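Side-chain contacts in mannosyl-glycoprotein endo-beta-N-acetylglucosamidase-like domain-containing protein (Pseudomonas protegens, PDB 4KT3), which acts as a type VI secretion effector, a peptidoglycan glycoside hydrolase, and is here held in complex with its immunity partner: residues 60-65 with 119-124; 45-50 with 112-117; 85-90 with 123-128. All coordinates share one frame; numbering follows the deposited sequence.

Contact 1 of 3, residues 60-65 with 119-124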
loop_
_atom_site.group_PDB
_atom_site.type_symbol
_atom_site.label_atom_id
_atom_site.label_comp_id
_atom_site.label_asym_id
_atom_site.label_seq_id
_atom_site.Cartn_x
_atom_site.Cartn_y
_atom_site.Cartn_z
ATOM N N GLU A 60 1.980 -16.968 1.699
ATOM C CA GLU A 60 2.083 -15.722 0.947
ATOM C C GLU A 60 0.728 -15.110 0.611
ATOM O O GLU A 60 0.636 -13.904 0.381
ATOM C CB GLU A 60 2.891 -15.918 -0.342
ATOM C CG GLU A 60 2.326 -16.925 -1.341
ATOM C CD GLU A 60 2.912 -18.334 -1.192
ATOM O OE1 GLU A 60 3.296 -18.728 -0.064
ATOM O OE2 GLU A 60 2.964 -19.044 -2.220
ATOM N N ASN A 61 -0.320 -15.919 0.567
ATOM C CA ASN A 61 -1.646 -15.358 0.289
ATOM C C ASN A 61 -2.093 -14.474 1.456
ATOM O O ASN A 61 -2.598 -13.351 1.259
ATOM C CB ASN A 61 -2.684 -16.445 0.058
ATOM C CG ASN A 61 -2.460 -17.223 -1.234
ATOM O OD1 ASN A 61 -1.348 -17.298 -1.753
ATOM N ND2 ASN A 61 -3.526 -17.827 -1.746
ATOM N N LEU A 62 -1.917 -14.989 2.667
ATOM C CA LEU A 62 -2.278 -14.262 3.879
ATOM C C LEU A 62 -1.345 -13.071 4.119
ATOM O O LEU A 62 -1.804 -11.964 4.429
ATOM C CB LEU A 62 -2.261 -15.199 5.085
ATOM C CG LEU A 62 -2.738 -14.615 6.416
ATOM C CD1 LEU A 62 -4.203 -14.214 6.360
ATOM C CD2 LEU A 62 -2.460 -15.597 7.571
ATOM N N LEU A 63 -0.040 -13.307 3.997
ATOM C CA LEU A 63 0.942 -12.264 4.218
ATOM C C LEU A 63 0.832 -11.183 3.140
ATOM O O LEU A 63 0.999 -9.995 3.419
ATOM C CB LEU A 63 2.339 -12.885 4.256
ATOM C CG LEU A 63 3.517 -11.949 4.554
ATOM C CD1 LEU A 63 3.338 -11.178 5.857
ATOM C CD2 LEU A 63 4.837 -12.731 4.592
ATOM N N GLY A 64 0.528 -11.603 1.915
ATOM C CA GLY A 64 0.288 -10.682 0.808
ATOM C C GLY A 64 -0.901 -9.777 1.078
ATOM O O GLY A 64 -0.857 -8.576 0.788
ATOM N N LEU A 65 -1.979 -10.344 1.611
ATOM C CA LEU A 65 -3.129 -9.533 1.990
ATOM C C LEU A 65 -2.724 -8.507 3.050
ATOM O O LEU A 65 -3.079 -7.326 2.929
ATOM C CB LEU A 65 -4.314 -10.381 2.448
ATOM C CG LEU A 65 -5.553 -9.578 2.870
ATOM C CD1 LEU A 65 -6.078 -8.688 1.749
ATOM C CD2 LEU A 65 -6.645 -10.531 3.360
ATOM N N GLN A 119 -5.752 -13.426 13.206
ATOM C CA GLN A 119 -6.753 -14.335 13.765
ATOM C C GLN A 119 -8.174 -13.764 13.611
ATOM O O GLN A 119 -9.146 -14.509 13.434
ATOM C CB GLN A 119 -6.418 -14.627 15.238
ATOM C CG GLN A 119 -5.126 -15.429 15.405
ATOM C CD GLN A 119 -4.689 -15.597 16.839
ATOM O OE1 GLN A 119 -4.981 -14.786 17.706
ATOM N NE2 GLN A 119 -3.974 -16.680 17.091
ATOM N N SER A 120 -8.282 -12.442 13.678
ATOM C CA SER A 120 -9.558 -11.771 13.495
ATOM C C SER A 120 -10.038 -11.962 12.062
ATOM O O SER A 120 -11.209 -12.331 11.820
ATOM C CB SER A 120 -9.406 -10.292 13.811
ATOM O OG SER A 120 -10.658 -9.637 13.747
ATOM N N PHE A 121 -9.146 -11.702 11.112
ATOM C CA PHE A 121 -9.426 -11.966 9.703
ATOM C C PHE A 121 -9.885 -13.415 9.506
ATOM O O PHE A 121 -10.900 -13.674 8.851
ATOM C CB PHE A 121 -8.196 -11.691 8.827
ATOM C CG PHE A 121 -8.361 -12.183 7.428
ATOM C CD1 PHE A 121 -9.096 -11.456 6.508
ATOM C CD2 PHE A 121 -7.858 -13.405 7.053
ATOM C CE1 PHE A 121 -9.303 -11.933 5.233
ATOM C CE2 PHE A 121 -8.062 -13.886 5.780
ATOM C CZ PHE A 121 -8.780 -13.147 4.868
ATOM N N ALA A 122 -9.164 -14.355 10.109
ATOM C CA ALA A 122 -9.501 -15.765 9.989
ATOM C C ALA A 122 -10.885 -16.068 10.562
ATOM O O ALA A 122 -11.645 -16.848 9.981
ATOM C CB ALA A 122 -8.444 -16.606 10.688
ATOM N N SER A 123 -11.199 -15.464 11.706
ATOM C CA SER A 123 -12.493 -15.654 12.362
ATOM C C SER A 123 -13.648 -15.194 11.459
ATOM O O SER A 123 -14.651 -15.913 11.277
ATOM C CB SER A 123 -12.498 -14.896 13.700
ATOM O OG SER A 123 -13.677 -15.142 14.445
ATOM N N SER A 124 -13.517 -14.007 10.869
ATOM C CA SER A 124 -14.599 -13.430 10.088
ATOM C C SER A 124 -14.671 -13.944 8.651
ATOM O O SER A 124 -15.770 -14.068 8.101
ATOM C CB SER A 124 -14.455 -11.899 10.042
ATOM O OG SER A 124 -14.674 -11.332 11.318
#
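The 2.8 Å bond from Gly64 N to Glu60 O closes the helical turn that carries Leu62 and leads into Leu65, the two residues that meet Phe121, and no polar bond crosses to the other helix. The meeting is wholly apolar, an example of how one aromatic ring can take up two leucines set three residues apart. Leu65 comes closest: its CD2 lies 3.5 Å from Phe121 CE1 and 3.7 Å from CZ of the same ring. Leu62 CD1 lies nearer the CD2 and CE2 side of the ring, 3.8 Å from Phe121 CD2, as the two side chains slide past each other. Both methyls lie on the same side of the ring plane, and both approach it obliquely. Phe121 points its first side-chain bond toward helix 59-70, and with CG anti to the backbone N (chi1 169°) the ring meets both leucines, although the nearest CA atoms, those of Leu62 and Phe121, are 9.5 Å apart. Phe85 and Tyr147 also meet this ring, their planes turned about 20° and 85° from it, while Leu142 of helix 135-144 touches both Leu65 and Phe121. Three buried side chains thus join helices 59-70 and 114-129 in the helical core, consistent with a lysozyme-like glucosaminidase fold.

Contact 2 of 3, residues 45-50 with 112-117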
loop_
_atom_site.group_PDB
_atom_site.type_symbol
_atom_site.label_atom_id
_atom_site.label_comp_id
_atom_site.label_asym_id
_atom_site.label_seq_id
_atom_site.Cartn_x
_atom_site.Cartn_y
_atom_site.Cartn_z
ATOM N N LYS A 45 6.461 -13.318 8.361
ATOM C CA LYS A 45 6.203 -14.544 7.602
ATOM C C LYS A 45 5.991 -15.778 8.481
ATOM O O LYS A 45 5.130 -16.614 8.180
ATOM C CB LYS A 45 7.286 -14.787 6.553
ATOM C CG LYS A 45 8.706 -14.967 7.073
ATOM C CD LYS A 45 9.668 -15.052 5.905
ATOM C CE LYS A 45 11.111 -15.221 6.374
ATOM N NZ LYS A 45 12.068 -15.258 5.235
ATOM N N ALA A 46 6.755 -15.916 9.552
ATOM C CA ALA A 46 6.635 -17.099 10.397
ATOM C C ALA A 46 5.341 -17.065 11.190
ATOM O O ALA A 46 4.654 -18.086 11.278
ATOM C CB ALA A 46 7.832 -17.253 11.319
ATOM N N VAL A 47 4.966 -15.904 11.721
ATOM C CA VAL A 47 3.703 -15.839 12.472
ATOM C C VAL A 47 2.464 -16.058 11.598
ATOM O O VAL A 47 1.425 -16.534 12.074
ATOM C CB VAL A 47 3.561 -14.570 13.353
ATOM C CG1 VAL A 47 4.667 -14.532 14.414
ATOM C CG2 VAL A 47 3.582 -13.350 12.533
ATOM N N CYS A 48 2.573 -15.786 10.307
ATOM C CA CYS A 48 1.468 -16.050 9.399
ATOM C C CYS A 48 1.273 -17.516 9.084
ATOM O O CYS A 48 0.184 -17.922 8.721
ATOM C CB CYS A 48 1.686 -15.334 8.081
ATOM S SG CYS A 48 1.340 -13.585 8.162
ATOM N N GLN A 49 2.322 -18.315 9.209
ATOM C CA GLN A 49 2.261 -19.696 8.746
ATOM C C GLN A 49 1.133 -20.533 9.377
ATOM O O GLN A 49 0.387 -21.174 8.659
ATOM C CB GLN A 49 3.612 -20.388 8.895
ATOM C CG GLN A 49 3.687 -21.733 8.192
ATOM C CD GLN A 49 3.668 -21.613 6.675
ATOM O OE1 GLN A 49 4.527 -20.951 6.075
ATOM N NE2 GLN A 49 2.698 -22.267 6.045
ATOM N N PRO A 50 1.037 -20.573 10.719
ATOM C CA PRO A 50 0.003 -21.468 11.270
ATOM C C PRO A 50 -1.427 -21.024 10.944
ATOM O O PRO A 50 -2.324 -21.851 10.789
ATOM C CB PRO A 50 0.266 -21.448 12.780
ATOM C CG PRO A 50 1.184 -20.284 13.040
ATOM C CD PRO A 50 1.891 -19.962 11.753
ATOM N N ASP A 112 -4.262 -6.342 19.782
ATOM C CA ASP A 112 -3.053 -6.464 20.603
ATOM C C ASP A 112 -1.781 -6.662 19.784
ATOM O O ASP A 112 -0.677 -6.368 20.262
ATOM C CB ASP A 112 -3.186 -7.640 21.572
ATOM C CG ASP A 112 -3.969 -7.301 22.824
ATOM O OD1 ASP A 112 -3.853 -6.175 23.342
ATOM O OD2 ASP A 112 -4.694 -8.198 23.307
ATOM N N SER A 113 -1.924 -7.163 18.560
ATOM C CA SER A 113 -0.765 -7.573 17.771
ATOM C C SER A 113 -1.164 -7.920 16.346
ATOM O O SER A 113 -2.337 -8.136 16.063
ATOM C CB SER A 113 -0.144 -8.812 18.391
ATOM O OG SER A 113 -1.053 -9.902 18.329
ATOM N N PHE A 114 -0.170 -7.991 15.468
ATOM C CA PHE A 114 -0.343 -8.489 14.106
ATOM C C PHE A 114 -1.085 -9.823 14.166
ATOM O O PHE A 114 -2.075 -10.034 13.454
ATOM C CB PHE A 114 1.030 -8.677 13.429
ATOM C CG PHE A 114 0.952 -9.247 12.044
ATOM C CD1 PHE A 114 0.666 -10.586 11.847
ATOM C CD2 PHE A 114 1.195 -8.454 10.943
ATOM C CE1 PHE A 114 0.584 -11.123 10.561
ATOM C CE2 PHE A 114 1.107 -8.975 9.655
ATOM C CZ PHE A 114 0.797 -10.312 9.461
ATOM N N GLN A 115 -0.608 -10.716 15.031
ATOM C CA GLN A 115 -1.144 -12.061 15.114
ATOM C C GLN A 115 -2.645 -12.023 15.403
ATOM O O GLN A 115 -3.429 -12.750 14.766
ATOM C CB GLN A 115 -0.423 -12.856 16.208
ATOM N N LYS A 116 -3.056 -11.199 16.363
ATOM C CA LYS A 116 -4.477 -11.088 16.690
ATOM C C LYS A 116 -5.269 -10.533 15.513
ATOM O O LYS A 116 -6.383 -10.976 15.275
ATOM C CB LYS A 116 -4.708 -10.225 17.926
ATOM C CG LYS A 116 -4.281 -10.882 19.212
ATOM C CD LYS A 116 -5.263 -11.919 19.677
ATOM C CE LYS A 116 -4.776 -12.513 20.998
ATOM N NZ LYS A 116 -5.823 -13.240 21.733
ATOM N N SER A 117 -4.704 -9.589 14.769
ATOM C CA SER A 117 -5.430 -9.047 13.621
ATOM C C SER A 117 -5.616 -10.131 12.555
ATOM O O SER A 117 -6.674 -10.175 11.890
ATOM C CB SER A 117 -4.782 -7.758 13.064
ATOM O OG SER A 117 -3.632 -7.984 12.260
#
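Cys48 and Phe114 form a sulfur-aromatic contact where helix 35-54 passes the first turn of helix 114-129, and the pair illustrates how a single interface can be closely packed on one flank and more lightly touched, beside an exposed residue, on the other. On the tight flank, Cys48 SG lies at the ring edge, near its plane, 3.5 Å from Phe114 CE1 and 3.6 Å from Phe114 CZ. The direction from the ring centroid to SG is 75° off the ring normal, so the sulfur meets the rim with its C-H groups and not the pi face. Phe114 reaches it with CG anti to the backbone N (chi1 177°), its first side-chain bond pointing toward helix 35-54. Both residues are buried; Tyr44 stacks on Phe114, Tyr84 meets the same ring, and Val59 and Leu63 of helix 59-70 back the cysteine.

The outer flank is looser. Val47 is exposed, and its CG2 approaches Phe114 CD1 obliquely at 4.1 Å. Gln115 is modelled only as far as CB, consistent with a poorly ordered side chain; its CA and that of Val47 are the nearest pair, 6.7 Å apart.

The start of helix 114-129 has its own polar bonds. Ser113 is the N-cap, its OG accepting a nearly straight bond from Lys116 N at 3.1 Å. One turn on, the hydroxyl of Ser117, which is also bonded to Tyr84 N, donates from OG to Phe114 O at 2.8 Å, with a C=O...donor angle of 124°.

Contact 3 of 3, residues 85-90 with 123-128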
loop_
_atom_site.group_PDB
_atom_site.type_symbol
_atom_site.label_atom_id
_atom_site.label_comp_id
_atom_site.label_asym_id
_atom_site.label_seq_id
_atom_site.Cartn_x
_atom_site.Cartn_y
_atom_site.Cartn_z
ATOM N N PHE A 85 -4.921 -5.906 8.743
ATOM C CA PHE A 85 -5.877 -6.313 7.711
ATOM C C PHE A 85 -6.942 -5.248 7.500
ATOM O O PHE A 85 -7.944 -5.479 6.811
ATOM C CB PHE A 85 -6.465 -7.690 8.076
ATOM C CG PHE A 85 -5.441 -8.784 7.980
ATOM C CD1 PHE A 85 -4.558 -9.013 9.025
ATOM C CD2 PHE A 85 -5.302 -9.529 6.818
ATOM C CE1 PHE A 85 -3.572 -9.957 8.919
ATOM C CE2 PHE A 85 -4.315 -10.499 6.718
ATOM C CZ PHE A 85 -3.450 -10.706 7.773
ATOM N N SER A 86 -6.683 -4.066 8.073
ATOM C CA SER A 86 -7.597 -2.924 8.033
ATOM C C SER A 86 -9.059 -3.331 8.223
ATOM O O SER A 86 -9.950 -2.883 7.492
ATOM C CB SER A 86 -7.418 -2.122 6.737
ATOM O OG SER A 86 -6.092 -1.630 6.649
HETATM N N MSE A 87 -9.288 -4.165 9.231
HETATM C CA MSE A 87 -10.618 -4.644 9.568
HETATM C C MSE A 87 -11.467 -3.519 10.105
HETATM O O MSE A 87 -11.061 -2.815 11.023
HETATM C CB MSE A 87 -10.530 -5.702 10.670
HETATM C CG MSE A 87 -9.644 -6.876 10.336
HETATM SE SE MSE A 87 -10.507 -8.160 9.168
HETATM C CE MSE A 87 -11.791 -8.901 10.419
ATOM N N HIS A 88 -12.663 -3.393 9.541
ATOM C CA HIS A 88 -13.684 -2.531 10.090
ATOM C C HIS A 88 -14.121 -3.057 11.458
ATOM O O HIS A 88 -14.188 -4.272 11.692
ATOM C CB HIS A 88 -14.897 -2.475 9.150
ATOM C CG HIS A 88 -14.642 -1.751 7.865
ATOM N ND1 HIS A 88 -15.569 -1.694 6.845
ATOM C CD2 HIS A 88 -13.564 -1.058 7.431
ATOM C CE1 HIS A 88 -15.075 -0.986 5.843
ATOM N NE2 HIS A 88 -13.855 -0.598 6.169
ATOM N N ALA A 89 -14.410 -2.131 12.363
ATOM C CA ALA A 89 -14.984 -2.480 13.653
ATOM C C ALA A 89 -16.503 -2.598 13.520
ATOM O O ALA A 89 -17.129 -1.842 12.759
ATOM C CB ALA A 89 -14.634 -1.432 14.678
ATOM N N PRO A 90 -17.116 -3.520 14.275
ATOM C CA PRO A 90 -16.465 -4.424 15.225
ATOM C C PRO A 90 -15.907 -5.669 14.558
ATOM O O PRO A 90 -16.494 -6.165 13.596
ATOM C CB PRO A 90 -17.593 -4.796 16.188
ATOM C CG PRO A 90 -18.852 -4.718 15.342
ATOM C CD PRO A 90 -18.590 -3.620 14.325
ATOM N N SER A 123 -11.199 -15.464 11.706
ATOM C CA SER A 123 -12.493 -15.654 12.362
ATOM C C SER A 123 -13.648 -15.194 11.459
ATOM O O SER A 123 -14.651 -15.913 11.277
ATOM C CB SER A 123 -12.498 -14.896 13.700
ATOM O OG SER A 123 -13.677 -15.142 14.445
ATOM N N SER A 124 -13.517 -14.007 10.869
ATOM C CA SER A 124 -14.599 -13.430 10.088
ATOM C C SER A 124 -14.671 -13.944 8.651
ATOM O O SER A 124 -15.770 -14.068 8.101
ATOM C CB SER A 124 -14.455 -11.899 10.042
ATOM O OG SER A 124 -14.674 -11.332 11.318
ATOM N N PHE A 125 -13.520 -14.200 8.031
ATOM C CA PHE A 125 -13.471 -14.445 6.579
ATOM C C PHE A 125 -12.807 -15.772 6.203
ATOM O O PHE A 125 -12.730 -16.123 5.031
ATOM C CB PHE A 125 -12.755 -13.270 5.889
ATOM C CG PHE A 125 -13.493 -11.975 6.047
ATOM C CD1 PHE A 125 -14.642 -11.739 5.317
ATOM C CD2 PHE A 125 -13.081 -11.026 6.963
ATOM C CE1 PHE A 125 -15.347 -10.577 5.476
ATOM C CE2 PHE A 125 -13.786 -9.853 7.121
ATOM C CZ PHE A 125 -14.928 -9.639 6.379
ATOM N N GLY A 126 -12.356 -16.515 7.208
ATOM C CA GLY A 126 -11.572 -17.710 6.977
ATOM C C GLY A 126 -12.356 -18.773 6.239
ATOM O O GLY A 126 -11.876 -19.364 5.267
ATOM N N THR A 127 -13.570 -19.030 6.691
ATOM C CA THR A 127 -14.342 -20.106 6.102
ATOM C C THR A 127 -14.604 -19.763 4.641
ATOM O O THR A 127 -14.565 -20.623 3.769
ATOM C CB THR A 127 -15.635 -20.345 6.905
ATOM O OG1 THR A 127 -15.284 -20.763 8.229
ATOM C CG2 THR A 127 -16.495 -21.411 6.281
ATOM N N ALA A 128 -14.800 -18.480 4.360
ATOM C CA ALA A 128 -15.041 -18.036 2.997
ATOM C C ALA A 128 -13.833 -18.174 2.058
ATOM O O ALA A 128 -13.996 -18.457 0.870
ATOM C CB ALA A 128 -15.571 -16.606 2.991
#
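A Met-aromatic contact ties the loop between helix 76-81 and strand 96-98 to helix 114-129, on a part of the enzyme gripped by the partner lipoprotein chain. Met87, modelled as selenomethionine, carries the loop's share. Its terminal CE sits at the edge of the Phe125 ring, near the ring plane, 4.0 Å from Phe125 CE2. SE lies farther back, 5.4 Å from the ring centroid and 78° off the normal, so neither atom rides over the face. The chain reaches this spot by bending at chi2 (-79°) and again at chi3 (-71°), which brings the methyl to the helix although the CA atoms of Met87 and Ser124 are 9.7 Å apart. There CE also rests against Ser124, 3.9 Å from OG. Tyr147 meets Phe125 edge-to-face, and the Met87 backbone is hydrogen-bonded to Ala109. Next to it in the loop, the His88 side chain bonds to Asn70 of the lipoprotein chain through NE2, while Phe125 packs on Gly75 of that chain. No hydrogen bond joins loop and helix across this contact; the methyl offers only weakly directional dispersion contacts to the ring edge and the serine, so the contact itself probably sets little orientation.

How the contacts relate
All three contacts draw on helix 114-129, at successive levels along it: contact 2 at its first turn, contact 1 in its middle, contact 3 farther on. Contact 1 is the core member, entirely buried and purely hydrocarbon. Contact 2 sets a buried sulfur-aromatic edge beside an exposed valine, and contact 3, only partly buried, uses the end of a methionine side chain, here selenomethionine, where a loop faces the lipoprotein chain. Contacts 1 and 2 also touch directly, for Leu63 CD1 lies 3.9 Å from Cys48 SG. Between contacts 1 and 3, Phe85 CD2 packs 3.8 Å from Leu65 CD2. Apolar chemistry thus runs throughout, while in these three contacts the sulfur-containing residues lie farther from the centre.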